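Local coordinates for protein argonaute (PDB 5G5S), which uses short single-stranded DNA guides to bind complementary target strands and slice the target DNA, and may defend against invading genetic elements, at residues Tyr139-Val144 against Asn156-Ala161; Asn603-Phe608 against Pro635-Thr640; Tyr10-Tyr15 against Lys302-Met307; Lys145-Asp150 against Ser616-Asp621; Asp572-Asn577 against Val596-Lys601. One frame throughout, in Å; residues are numbered along the deposited sequence. Where two conformers were deposited one is given.

Contact 1: Tyr139-Val144 against Asn156-Ala161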
# COMPACT_ATOMS: atom_id res chain seq x y z
N TYR A 139 12.40 15.94 8.74
CA TYR A 139 12.29 15.36 10.08
C TYR A 139 12.98 14.01 10.21
O TYR A 139 13.17 13.30 9.22
CB TYR A 139 10.83 15.29 10.56
CG TYR A 139 9.99 14.20 9.92
CD1 TYR A 139 9.91 12.94 10.50
CD2 TYR A 139 9.23 14.45 8.78
CE1 TYR A 139 9.12 11.94 9.94
CE2 TYR A 139 8.42 13.46 8.22
CZ TYR A 139 8.37 12.21 8.80
OH TYR A 139 7.60 11.21 8.27
N CYS A 140 13.31 13.65 11.45
CA CYS A 140 13.90 12.37 11.81
C CYS A 140 12.83 11.53 12.47
O CYS A 140 12.01 12.05 13.22
CB CYS A 140 15.09 12.55 12.74
SG CYS A 140 16.56 13.23 11.94
N GLU A 141 12.85 10.24 12.18
CA GLU A 141 12.01 9.26 12.86
C GLU A 141 12.94 8.22 13.45
O GLU A 141 13.96 7.88 12.84
CB GLU A 141 10.87 8.67 12.03
CG GLU A 141 11.06 8.64 10.52
CD GLU A 141 10.02 7.81 9.80
OE1 GLU A 141 8.81 8.05 10.03
OE2 GLU A 141 10.41 6.92 9.02
N TYR A 142 12.64 7.79 14.67
CA TYR A 142 13.49 6.85 15.38
C TYR A 142 12.71 5.75 16.08
O TYR A 142 11.55 5.93 16.47
CB TYR A 142 14.44 7.58 16.34
CG TYR A 142 13.73 8.17 17.53
CD1 TYR A 142 12.97 9.34 17.42
CD2 TYR A 142 13.77 7.54 18.77
CE1 TYR A 142 12.23 9.83 18.49
CE2 TYR A 142 13.04 8.03 19.86
CZ TYR A 142 12.29 9.19 19.71
OH TYR A 142 11.60 9.69 20.79
N GLU A 143 13.38 4.62 16.27
CA GLU A 143 12.90 3.42 16.94
C GLU A 143 14.11 2.70 17.51
O GLU A 143 15.22 2.90 17.03
CB GLU A 143 12.26 2.51 15.89
CG GLU A 143 11.05 1.74 16.37
CD GLU A 143 10.37 0.99 15.24
OE1 GLU A 143 11.07 0.23 14.52
OE2 GLU A 143 9.15 1.18 15.04
N VAL A 144 13.90 1.86 18.54
CA VAL A 144 14.99 1.04 19.07
C VAL A 144 14.73 -0.44 18.85
O VAL A 144 13.58 -0.88 18.91
CB VAL A 144 15.68 1.45 20.42
CG1 VAL A 144 15.09 2.71 21.02
CG2 VAL A 144 15.75 0.32 21.44
N ASN A 156 15.93 7.34 10.72
CA ASN A 156 15.42 7.64 9.40
C ASN A 156 15.24 9.14 9.21
O ASN A 156 14.77 9.82 10.11
CB ASN A 156 14.10 6.91 9.15
CG ASN A 156 13.79 6.65 7.69
OD1 ASN A 156 14.69 6.57 6.85
ND2 ASN A 156 12.51 6.46 7.39
N PHE A 157 15.63 9.65 8.04
CA PHE A 157 15.50 11.06 7.72
C PHE A 157 14.48 11.18 6.60
O PHE A 157 14.66 10.59 5.53
CB PHE A 157 16.87 11.67 7.38
CG PHE A 157 16.88 13.15 7.08
CD1 PHE A 157 16.44 14.07 8.02
CD2 PHE A 157 17.40 13.62 5.87
CE1 PHE A 157 16.46 15.44 7.74
CE2 PHE A 157 17.45 15.00 5.61
CZ PHE A 157 16.97 15.90 6.54
N ARG A 158 13.37 11.87 6.87
CA ARG A 158 12.28 12.00 5.90
C ARG A 158 11.96 13.41 5.48
O ARG A 158 12.15 14.35 6.25
CB ARG A 158 11.03 11.28 6.40
CG ARG A 158 10.37 10.45 5.32
CD ARG A 158 10.30 8.99 5.72
NE ARG A 158 9.03 8.68 6.37
CZ ARG A 158 7.94 8.26 5.72
NH1 ARG A 158 7.96 8.12 4.40
NH2 ARG A 158 6.83 7.98 6.39
N HIS A 159 11.48 13.56 4.24
CA HIS A 159 11.06 14.83 3.68
C HIS A 159 9.57 14.80 3.42
O HIS A 159 9.08 13.91 2.72
CB HIS A 159 11.85 15.17 2.41
CG HIS A 159 13.32 15.29 2.64
ND1 HIS A 159 13.89 16.46 3.08
CD2 HIS A 159 14.29 14.35 2.51
CE1 HIS A 159 15.19 16.21 3.18
NE2 HIS A 159 15.47 14.95 2.86
N THR A 160 8.86 15.73 4.05
CA THR A 160 7.41 15.89 3.93
C THR A 160 7.12 17.17 3.16
O THR A 160 7.55 18.24 3.57
CB THR A 160 6.68 15.72 5.28
OG1 THR A 160 5.29 15.94 5.10
CG2 THR A 160 7.22 16.64 6.38
N ALA A 161 6.46 17.03 2.01
CA ALA A 161 6.11 18.16 1.17
C ALA A 161 4.62 18.44 1.22
O ALA A 161 3.80 17.51 1.31
CB ALA A 161 6.55 17.92 -0.27
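Y139 and E141 face R158 and N156 as hydrogen-bonded pairs of an antiparallel hairpin, with the non-hydrogen-bonded pair C140-F157 between them; the bond from R158 N to Y139 O, 2.8 Å long, is nearly straight (172° at the hydrogen). On the face holding Y139, E141, N156 and R158, R158 CB sits over the Y139 ring in a CH-pi contact, 4.0 Å from its centroid, while T160 CG2 reaches the ring edge, 3.8 Å from Y139 CD2. E141 runs beside N156, and N156 ND2 donates to the anti side of E141 OE2 at 2.7 Å. The same oxygen makes a salt bridge with R158 NE at 3.5 Å. On the other face C140 SG approaches the F157 ring obliquely, 4.0 Å from F157 CD1, where helices 114-122 and 280-293 pack. H159, which contacts guide DNA, lies next to R158 on strand 150-163. With D262 engaging NH1, R158 is held between two acids, an environment that would be expected to keep all three groups charged.

Contact 2: Asn603-Phe608 against Pro635-Thr640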
# COMPACT_ATOMS: atom_id res chain seq x y z
N ASN A 603 7.78 1.97 7.03
CA ASN A 603 8.63 1.60 8.15
C ASN A 603 9.88 2.48 8.18
O ASN A 603 10.10 3.28 7.28
CB ASN A 603 8.94 0.09 8.13
CG ASN A 603 9.80 -0.35 6.96
OD1 ASN A 603 11.02 -0.35 7.04
ND2 ASN A 603 9.18 -0.71 5.84
N LYS A 604 10.65 2.38 9.25
CA LYS A 604 11.84 3.19 9.53
C LYS A 604 13.17 2.62 9.00
O LYS A 604 14.17 3.34 9.04
CB LYS A 604 11.93 3.46 11.04
CG LYS A 604 10.66 4.12 11.59
CD LYS A 604 10.82 4.41 13.06
CE LYS A 604 9.73 5.29 13.62
NZ LYS A 604 8.46 4.55 13.81
N TYR A 605 13.18 1.36 8.51
CA TYR A 605 14.41 0.71 8.00
C TYR A 605 14.85 1.24 6.67
O TYR A 605 14.03 1.56 5.82
CB TYR A 605 14.28 -0.82 7.91
CG TYR A 605 14.19 -1.55 9.23
CD1 TYR A 605 15.32 -1.78 10.00
CD2 TYR A 605 12.99 -2.11 9.66
CE1 TYR A 605 15.26 -2.51 11.19
CE2 TYR A 605 12.91 -2.82 10.85
CZ TYR A 605 14.04 -3.02 11.61
OH TYR A 605 13.96 -3.72 12.79
N LYS A 606 16.18 1.26 6.46
CA LYS A 606 16.84 1.64 5.21
C LYS A 606 18.04 0.74 5.03
O LYS A 606 18.80 0.55 5.98
CB LYS A 606 17.34 3.11 5.24
CG LYS A 606 16.27 4.19 5.19
CD LYS A 606 15.44 4.19 3.89
CE LYS A 606 14.12 4.92 4.04
NZ LYS A 606 13.22 4.32 5.07
N VAL A 607 18.21 0.20 3.82
CA VAL A 607 19.36 -0.63 3.45
C VAL A 607 20.22 0.21 2.52
O VAL A 607 19.75 0.67 1.48
CB VAL A 607 18.98 -2.00 2.83
CG1 VAL A 607 20.19 -2.94 2.80
CG2 VAL A 607 17.82 -2.65 3.58
N PHE A 608 21.48 0.47 2.93
CA PHE A 608 22.39 1.32 2.17
C PHE A 608 23.00 0.55 0.98
O PHE A 608 24.19 0.26 0.96
CB PHE A 608 23.46 1.95 3.10
CG PHE A 608 22.98 2.67 4.35
CD1 PHE A 608 21.66 3.11 4.47
CD2 PHE A 608 23.86 2.95 5.39
CE1 PHE A 608 21.22 3.76 5.63
CE2 PHE A 608 23.43 3.63 6.53
CZ PHE A 608 22.12 4.03 6.64
N PRO A 635 12.90 -0.50 2.02
CA PRO A 635 12.57 -1.90 2.32
C PRO A 635 11.16 -2.06 2.93
O PRO A 635 10.54 -1.09 3.38
CB PRO A 635 13.67 -2.33 3.29
CG PRO A 635 14.11 -1.08 3.93
CD PRO A 635 13.92 0.03 2.95
N VAL A 636 10.67 -3.30 2.90
CA VAL A 636 9.39 -3.71 3.46
C VAL A 636 9.70 -4.44 4.76
O VAL A 636 10.60 -5.29 4.80
CB VAL A 636 8.60 -4.62 2.47
CG1 VAL A 636 7.26 -5.05 3.06
CG2 VAL A 636 8.39 -3.94 1.12
N LYS A 637 8.98 -4.10 5.84
CA LYS A 637 9.15 -4.76 7.13
C LYS A 637 8.14 -5.91 7.29
O LYS A 637 6.95 -5.72 7.04
CB LYS A 637 9.02 -3.77 8.28
CG LYS A 637 9.41 -4.36 9.64
CD LYS A 637 9.25 -3.35 10.78
CE LYS A 637 7.82 -3.09 11.17
NZ LYS A 637 7.74 -2.22 12.36
N LEU A 638 8.64 -7.09 7.69
CA LEU A 638 7.85 -8.29 7.98
C LEU A 638 7.90 -8.50 9.49
O LEU A 638 8.96 -8.42 10.09
CB LEU A 638 8.38 -9.52 7.22
CG LEU A 638 8.70 -9.32 5.74
CD1 LEU A 638 9.31 -10.56 5.15
CD2 LEU A 638 7.46 -8.89 4.94
N SER A 639 6.73 -8.66 10.12
CA SER A 639 6.67 -8.75 11.57
C SER A 639 5.56 -9.69 12.02
O SER A 639 4.57 -9.88 11.31
CB SER A 639 6.41 -7.36 12.14
OG SER A 639 6.37 -7.35 13.55
N THR A 640 5.70 -10.18 13.26
CA THR A 640 4.75 -11.00 14.02
C THR A 640 3.98 -12.05 13.22
O THR A 640 2.79 -11.92 12.96
CB THR A 640 3.94 -10.16 15.05
OG1 THR A 640 2.71 -10.82 15.41
CG2 THR A 640 3.64 -8.78 14.58
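N603 turns its amide toward P635 and uses both ends of it. Its CG lies between the backbone N and the carbonyl carbon (chi1 67°), and from there ND2 donates to P635 O at 2.8 Å, with the acceptor near the plane of the amide. OD1 of N603 meanwhile accepts from Y605 N at 3.1 Å, closing an Asx turn, so the amide is fixed from both ends. P635 O has a second donor in R681. Beside this bond, N603 CG packs 3.7 Å from K637 CB. The K637 side chain crosses that of Y605 at about a right angle, its CD at the ring edge, 3.7 Å from Y605 CE2. P635 CG lies 3.2 Å from Y605 O and also packs against V607 CG2 and Y605 CB, 4.0 Å from each. K606 NZ curls back onto Y605 O (3.0 Å), coming from above the carbonyl plane, while the Y605 hydroxyl is bonded to D621. The loop is thus clasped against the start of strand 636-645, which pairs with strands 593-600 and 621-625; I623 of the latter touches Y605, V607 and P635, and strand 7-12 meets V607 through Y10 and I12.

Contact 3: Tyr10-Tyr15 against Lys302-Met307; sequences YKINAY and KELEFM
Y10 and L304 exchange two backbone hydrogen bonds, N to O each way and both 2.8 Å, as an antiparallel hydrogen-bonded pair. I12 N donates to K302 O at 3.0 Å, and K302 N to A14 O at 2.8 Å. On the face shared by Y10, I12, L304 and F306, apolar groups meet: F306 CE1 lies 4.0 Å from Y10 CB, and I12 CG2 meets the rim of that phenyl ring, 4.1 Å from F306 CZ. I12 CD1 touches L304 CD2, and A14 CB rests on K302 CB at 3.8 Å. On the other face the exposed side chains of K11 and E303 run side by side in a long salt bridge, NZ to OE2 3.9 Å. Further out, N13 forms an inverse gamma turn and anchors itself to L155, K604 and K606, while the Y10 hydroxyl bonds D611. Through that turn the N-terminal chain passes between sheets: strand 7-12 joins strand 302-308 at a margin of the PIWI-domain sheet, and strand 14-16 pairs with strand 150-163.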
# COMPACT_ATOMS: atom_id res chain seq x y z
N TYR A 10 25.52 -6.14 3.98
CA TYR A 10 25.07 -4.77 3.65
C TYR A 10 24.80 -3.97 4.91
O TYR A 10 24.37 -4.53 5.91
CB TYR A 10 23.80 -4.77 2.76
CG TYR A 10 24.03 -5.19 1.33
CD1 TYR A 10 24.94 -4.52 0.52
CD2 TYR A 10 23.33 -6.26 0.78
CE1 TYR A 10 25.19 -4.93 -0.79
CE2 TYR A 10 23.55 -6.66 -0.54
CZ TYR A 10 24.48 -6.00 -1.32
OH TYR A 10 24.72 -6.38 -2.61
N LYS A 11 24.99 -2.65 4.82
CA LYS A 11 24.75 -1.70 5.90
C LYS A 11 23.28 -1.28 5.96
O LYS A 11 22.66 -1.05 4.91
CB LYS A 11 25.65 -0.46 5.75
CG LYS A 11 27.14 -0.73 5.91
CD LYS A 11 27.85 -0.68 4.57
CE LYS A 11 29.33 -0.91 4.72
NZ LYS A 11 30.00 -1.10 3.40
N ILE A 12 22.74 -1.15 7.18
CA ILE A 12 21.38 -0.69 7.47
C ILE A 12 21.46 0.52 8.42
O ILE A 12 22.49 0.71 9.06
CB ILE A 12 20.41 -1.81 7.99
CG1 ILE A 12 20.92 -2.47 9.30
CG2 ILE A 12 20.11 -2.86 6.92
CD1 ILE A 12 19.79 -3.04 10.20
N ASN A 13 20.40 1.33 8.50
CA ASN A 13 20.33 2.52 9.35
C ASN A 13 20.11 2.22 10.86
O ASN A 13 19.29 2.87 11.52
CB ASN A 13 19.26 3.50 8.80
CG ASN A 13 17.83 2.98 8.84
OD1 ASN A 13 17.56 1.78 8.80
ND2 ASN A 13 16.90 3.88 8.97
N ALA A 14 20.86 1.24 11.40
CA ALA A 14 20.81 0.86 12.82
C ALA A 14 22.15 1.21 13.45
O ALA A 14 23.20 0.80 12.94
CB ALA A 14 20.53 -0.63 12.97
N TYR A 15 22.14 2.02 14.52
CA TYR A 15 23.37 2.46 15.20
C TYR A 15 23.30 2.07 16.67
O TYR A 15 22.29 2.34 17.33
CB TYR A 15 23.58 3.98 15.04
CG TYR A 15 23.54 4.44 13.60
CD1 TYR A 15 22.32 4.66 12.96
CD2 TYR A 15 24.71 4.63 12.87
CE1 TYR A 15 22.27 5.03 11.61
CE2 TYR A 15 24.67 5.02 11.53
CZ TYR A 15 23.44 5.20 10.91
OH TYR A 15 23.40 5.55 9.59
N LYS A 302 24.99 -0.48 11.29
CA LYS A 302 25.03 -1.93 11.48
C LYS A 302 25.22 -2.68 10.16
O LYS A 302 24.51 -2.44 9.19
CB LYS A 302 23.78 -2.44 12.25
CG LYS A 302 23.71 -3.96 12.55
CD LYS A 302 24.83 -4.46 13.48
CE LYS A 302 24.62 -5.88 13.96
NZ LYS A 302 25.10 -6.89 12.98
N GLU A 303 26.19 -3.59 10.14
CA GLU A 303 26.42 -4.43 8.97
C GLU A 303 25.62 -5.70 9.19
O GLU A 303 25.71 -6.32 10.26
CB GLU A 303 27.91 -4.71 8.77
CG GLU A 303 28.30 -4.70 7.30
CD GLU A 303 29.79 -4.67 7.04
OE1 GLU A 303 30.53 -5.51 7.60
OE2 GLU A 303 30.22 -3.81 6.24
N LEU A 304 24.82 -6.08 8.20
CA LEU A 304 23.93 -7.22 8.28
C LEU A 304 24.10 -8.18 7.10
O LEU A 304 24.28 -7.72 5.97
CB LEU A 304 22.48 -6.69 8.32
CG LEU A 304 21.40 -7.59 8.86
CD1 LEU A 304 21.71 -8.04 10.29
CD2 LEU A 304 20.05 -6.88 8.80
N GLU A 305 23.99 -9.50 7.37
CA GLU A 305 24.06 -10.56 6.37
C GLU A 305 22.67 -10.76 5.73
O GLU A 305 21.68 -10.91 6.45
CB GLU A 305 24.57 -11.87 6.99
CG GLU A 305 26.05 -11.88 7.31
CD GLU A 305 26.55 -13.17 7.93
OE1 GLU A 305 25.98 -13.59 8.97
OE2 GLU A 305 27.53 -13.74 7.40
N PHE A 306 22.61 -10.76 4.39
CA PHE A 306 21.38 -10.89 3.62
C PHE A 306 21.37 -12.13 2.73
O PHE A 306 22.34 -12.38 2.01
CB PHE A 306 21.16 -9.63 2.72
CG PHE A 306 20.58 -8.41 3.39
CD1 PHE A 306 21.35 -7.62 4.24
CD2 PHE A 306 19.26 -8.03 3.15
CE1 PHE A 306 20.80 -6.48 4.85
CE2 PHE A 306 18.72 -6.90 3.77
CZ PHE A 306 19.49 -6.14 4.62
N MET A 307 20.25 -12.86 2.73
CA MET A 307 20.03 -13.99 1.84
C MET A 307 19.61 -13.37 0.48
O MET A 307 19.09 -12.25 0.44
CB MET A 307 18.90 -14.93 2.37
CG MET A 307 17.49 -14.39 2.11
SD MET A 307 16.07 -15.45 2.49
CE MET A 307 16.02 -16.45 1.06

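Contact 4: Lys145-Asp150 against Ser616-Asp621; sequences KKHDGD and SVFGND
K145 NZ is gripped by G619 O at 2.9 Å, by D621 OD2 in a salt bridge at 3.3 Å, and by E101 in a second salt bridge. The lysine chain bends twice: chi2 of -63° turns CD, chi3 of -58° turns CE, and CE ends 3.2 Å from D621 OD2, an oxygen shared with Y605. Two residues on, H147 answers with its ring. G619 N donates to H147 ND1 at 3.1 Å from a little outside the ring plane, so a neutral imidazole would probably carry its proton on NE2. The imidazole forms an offset stack with the F618 ring, centroids 4.5 Å apart and planes at 22°, and H147 CB adds a CH-pi contact over the F618 face. K145 CB touches the same phenyl ring, 3.8 Å from F618 CE2. G619, lacking a side chain, lets its CA come within 3.1 Å of K146 O. The contact joins two hairpin tips, a type II' turn from H147 to D150 and a type I' turn from F618 to D621. Strand 302-308 pairs with strand 614-618, and its K302 packs against H147 and F618, while Y152 of strand 150-163 meets the F618 ring edge-to-face.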
# COMPACT_ATOMS: atom_id res chain seq x y z
N LYS A 145 15.78 -1.18 18.50
CA LYS A 145 15.70 -2.60 18.19
C LYS A 145 16.73 -3.38 18.95
O LYS A 145 17.89 -2.96 19.03
CB LYS A 145 15.82 -2.86 16.67
CG LYS A 145 14.57 -2.48 15.85
CD LYS A 145 13.28 -3.27 16.18
CE LYS A 145 13.42 -4.76 16.03
NZ LYS A 145 12.27 -5.48 16.64
N LYS A 146 16.32 -4.51 19.54
CA LYS A 146 17.24 -5.39 20.23
C LYS A 146 17.63 -6.47 19.24
O LYS A 146 16.77 -7.15 18.69
CB LYS A 146 16.65 -5.98 21.52
CG LYS A 146 17.78 -6.50 22.43
CD LYS A 146 17.29 -7.24 23.66
CE LYS A 146 18.48 -7.70 24.47
NZ LYS A 146 18.11 -8.67 25.52
N HIS A 147 18.91 -6.50 18.91
CA HIS A 147 19.48 -7.50 18.03
C HIS A 147 20.58 -8.11 18.88
O HIS A 147 21.40 -7.38 19.43
CB HIS A 147 20.04 -6.89 16.75
CG HIS A 147 20.44 -7.89 15.72
ND1 HIS A 147 19.53 -8.71 15.09
CD2 HIS A 147 21.65 -8.22 15.22
CE1 HIS A 147 20.16 -9.50 14.25
NE2 HIS A 147 21.45 -9.22 14.30
N ASP A 148 20.58 -9.44 18.97
CA ASP A 148 21.49 -10.18 19.85
C ASP A 148 21.24 -9.61 21.25
O ASP A 148 20.10 -9.58 21.70
CB ASP A 148 22.96 -10.17 19.42
CG ASP A 148 23.22 -11.07 18.24
OD1 ASP A 148 22.29 -11.28 17.45
OD2 ASP A 148 24.35 -11.57 18.11
N GLY A 149 22.30 -9.20 21.94
CA GLY A 149 22.14 -8.64 23.26
C GLY A 149 22.27 -7.13 23.27
O GLY A 149 22.36 -6.52 24.32
N ASP A 150 22.29 -6.54 22.09
CA ASP A 150 22.51 -5.11 21.95
C ASP A 150 21.29 -4.36 21.44
O ASP A 150 20.45 -4.92 20.75
CB ASP A 150 23.73 -4.83 21.06
CG ASP A 150 25.04 -5.37 21.60
OD1 ASP A 150 25.31 -5.21 22.82
OD2 ASP A 150 25.82 -5.93 20.80
N SER A 616 16.70 -10.06 5.00
CA SER A 616 17.41 -10.33 6.25
C SER A 616 16.46 -10.22 7.45
O SER A 616 15.28 -9.92 7.27
CB SER A 616 18.61 -9.41 6.40
OG SER A 616 19.47 -9.86 7.43
N VAL A 617 16.95 -10.57 8.66
CA VAL A 617 16.17 -10.53 9.90
C VAL A 617 16.92 -9.67 10.92
O VAL A 617 18.07 -9.95 11.24
CB VAL A 617 15.83 -11.96 10.45
CG1 VAL A 617 15.16 -11.89 11.82
CG2 VAL A 617 14.96 -12.75 9.47
N PHE A 618 16.27 -8.61 11.42
CA PHE A 618 16.89 -7.75 12.42
C PHE A 618 16.00 -7.68 13.65
O PHE A 618 14.89 -7.12 13.59
CB PHE A 618 17.21 -6.36 11.84
CG PHE A 618 18.13 -5.53 12.71
CD1 PHE A 618 19.48 -5.87 12.85
CD2 PHE A 618 17.67 -4.39 13.36
CE1 PHE A 618 20.33 -5.10 13.64
CE2 PHE A 618 18.52 -3.63 14.16
CZ PHE A 618 19.85 -3.99 14.30
N GLY A 619 16.47 -8.30 14.74
CA GLY A 619 15.76 -8.40 16.02
C GLY A 619 14.32 -8.82 15.88
O GLY A 619 13.41 -8.09 16.30
N ASN A 620 14.09 -9.98 15.24
CA ASN A 620 12.76 -10.53 14.93
C ASN A 620 12.00 -9.89 13.74
O ASN A 620 10.97 -10.42 13.35
CB ASN A 620 11.87 -10.72 16.18
CG ASN A 620 12.54 -11.52 17.27
OD1 ASN A 620 12.60 -11.09 18.43
ND2 ASN A 620 13.09 -12.69 16.93
N ASP A 621 12.50 -8.79 13.15
CA ASP A 621 11.84 -8.18 11.98
C ASP A 621 12.50 -8.62 10.69
O ASP A 621 13.71 -8.60 10.59
CB ASP A 621 11.86 -6.64 12.02
CG ASP A 621 11.10 -5.97 13.15
OD1 ASP A 621 10.11 -6.56 13.64
OD2 ASP A 621 11.45 -4.81 13.48

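Contact 5: Asp572-Asn577 against Val596-Lys601; sequences DGFIQN and VISIRK
D572 and K601 meet in the RNase H-like PIWI domain, where parallel strands 566-571 and 593-600, linked through helix 577-590, form a beta-alpha-beta unit. D572, an active-site and manganese-binding residue by similarity, has CG anti to its backbone N (chi1 -158°), which carries the carboxylate toward K601. K601 NZ forms a salt bridge with its OD2 at 2.8 Å, approaching from above the carboxylate plane; the lysine side chain also lies about 5 Å from those of D506 and D690, further acids of the site by similarity. D572 CA makes a CA-H...O contact with I599 O at 3.2 Å. D572 OD1 sits over the centre of the R600 guanidinium, 4.1 Å from NH1, a proximity of opposite charges in which no N-H points at the oxygen. The guanidinium and the F574 ring are almost parallel, 10° apart, with R600 NH1 3.3 Å from F574 CE2. Farther along the loop, I575 CG1 and V596 CG1 meet tip to tip, 3.9 Å apart.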
# COMPACT_ATOMS: atom_id res chain seq x y z
N ASP A 572 -1.41 -5.23 6.65
CA ASP A 572 -0.59 -4.08 7.01
C ASP A 572 -1.23 -3.62 8.29
O ASP A 572 -2.02 -2.66 8.28
CB ASP A 572 -0.65 -2.98 5.94
CG ASP A 572 0.52 -2.02 5.97
OD1 ASP A 572 0.77 -1.41 7.03
OD2 ASP A 572 1.18 -1.86 4.92
N GLY A 573 -1.00 -4.37 9.36
CA GLY A 573 -1.57 -4.10 10.66
C GLY A 573 -1.30 -5.20 11.67
O GLY A 573 -0.97 -6.33 11.31
N PHE A 574 -1.45 -4.86 12.95
CA PHE A 574 -1.22 -5.82 14.03
C PHE A 574 -2.50 -6.34 14.62
O PHE A 574 -3.54 -5.69 14.52
CB PHE A 574 -0.26 -5.27 15.09
CG PHE A 574 1.07 -4.87 14.50
CD1 PHE A 574 1.99 -5.84 14.08
CD2 PHE A 574 1.40 -3.53 14.32
CE1 PHE A 574 3.21 -5.46 13.51
CE2 PHE A 574 2.63 -3.17 13.76
CZ PHE A 574 3.52 -4.13 13.36
N ILE A 575 -2.44 -7.55 15.17
CA ILE A 575 -3.57 -8.22 15.81
C ILE A 575 -3.72 -7.63 17.20
O ILE A 575 -2.72 -7.44 17.89
CB ILE A 575 -3.31 -9.77 15.80
CG1 ILE A 575 -3.36 -10.38 14.37
CG2 ILE A 575 -4.17 -10.57 16.79
CD1 ILE A 575 -4.73 -10.33 13.60
N GLN A 576 -4.97 -7.28 17.58
CA GLN A 576 -5.28 -6.77 18.92
C GLN A 576 -5.34 -7.99 19.85
O GLN A 576 -5.58 -9.11 19.37
CB GLN A 576 -6.64 -6.04 18.93
CG GLN A 576 -6.65 -4.73 19.72
CD GLN A 576 -6.63 -4.90 21.23
OE1 GLN A 576 -5.58 -4.78 21.88
NE2 GLN A 576 -7.79 -5.16 21.83
N ASN A 577 -5.13 -7.79 21.16
CA ASN A 577 -5.17 -8.85 22.17
C ASN A 577 -6.50 -9.62 22.23
O ASN A 577 -6.50 -10.83 22.43
CB ASN A 577 -4.82 -8.29 23.54
CG ASN A 577 -3.85 -9.16 24.28
OD1 ASN A 577 -4.24 -10.07 25.03
ND2 ASN A 577 -2.56 -8.91 24.09
N VAL A 596 -1.06 -15.58 10.21
CA VAL A 596 -1.06 -14.15 9.98
C VAL A 596 0.35 -13.58 10.11
O VAL A 596 1.09 -13.93 11.03
CB VAL A 596 -2.17 -13.36 10.77
CG1 VAL A 596 -1.93 -13.38 12.27
CG2 VAL A 596 -2.31 -11.92 10.26
N ILE A 597 0.73 -12.77 9.14
CA ILE A 597 2.00 -12.07 9.13
C ILE A 597 1.69 -10.60 8.81
O ILE A 597 0.79 -10.31 8.02
CB ILE A 597 3.04 -12.74 8.20
CG1 ILE A 597 4.50 -12.30 8.58
CG2 ILE A 597 2.70 -12.54 6.70
CD1 ILE A 597 5.70 -13.10 7.98
N SER A 598 2.41 -9.69 9.45
CA SER A 598 2.26 -8.25 9.24
C SER A 598 3.26 -7.80 8.18
O SER A 598 4.45 -8.12 8.27
CB SER A 598 2.44 -7.50 10.56
OG SER A 598 2.53 -6.10 10.35
N ILE A 599 2.77 -7.12 7.15
CA ILE A 599 3.59 -6.62 6.05
C ILE A 599 3.44 -5.11 6.06
O ILE A 599 2.35 -4.60 5.81
CB ILE A 599 3.23 -7.30 4.70
CG1 ILE A 599 3.62 -8.81 4.77
CG2 ILE A 599 3.91 -6.58 3.50
CD1 ILE A 599 3.03 -9.65 3.73
N ARG A 600 4.51 -4.41 6.44
CA ARG A 600 4.49 -2.95 6.54
C ARG A 600 5.39 -2.27 5.51
O ARG A 600 6.63 -2.35 5.57
CB ARG A 600 4.76 -2.49 7.98
CG ARG A 600 3.69 -3.01 8.94
CD ARG A 600 3.80 -2.41 10.32
NE ARG A 600 3.12 -1.12 10.44
CZ ARG A 600 1.84 -0.97 10.78
NH1 ARG A 600 1.08 -2.03 11.03
NH2 ARG A 600 1.31 0.25 10.87
N LYS A 601 4.75 -1.62 4.52
CA LYS A 601 5.41 -0.88 3.45
C LYS A 601 6.00 0.43 4.01
O LYS A 601 7.02 0.91 3.53
CB LYS A 601 4.42 -0.61 2.27
CG LYS A 601 3.14 0.14 2.66
CD LYS A 601 2.16 0.26 1.49
CE LYS A 601 0.73 0.47 1.96
NZ LYS A 601 0.14 -0.78 2.53

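Overall arrangement
The five contacts show how chemistry follows position in a multidomain fold. Contact 2 is the most buried and relies on an amide, a proline and aliphatic carbons; contact 3 is two-sided, apolar within and charged where exposed. Contacts 1 and 4 share strand 134-147, the first as regular pairing in a hairpin, the second as its tip held to a PIWI-domain turn by backbone and side-chain groups. Y605 ties contacts 2 and 4 through D621, and N13 ties contacts 3 and 2 through K606. Contacts 2 and 5 are joined by backbone bonds between neighbouring strands 636-645 and 593-600. Contact 5 alone contains a catalytic residue assigned by similarity, and its salt bridge falls on that residue.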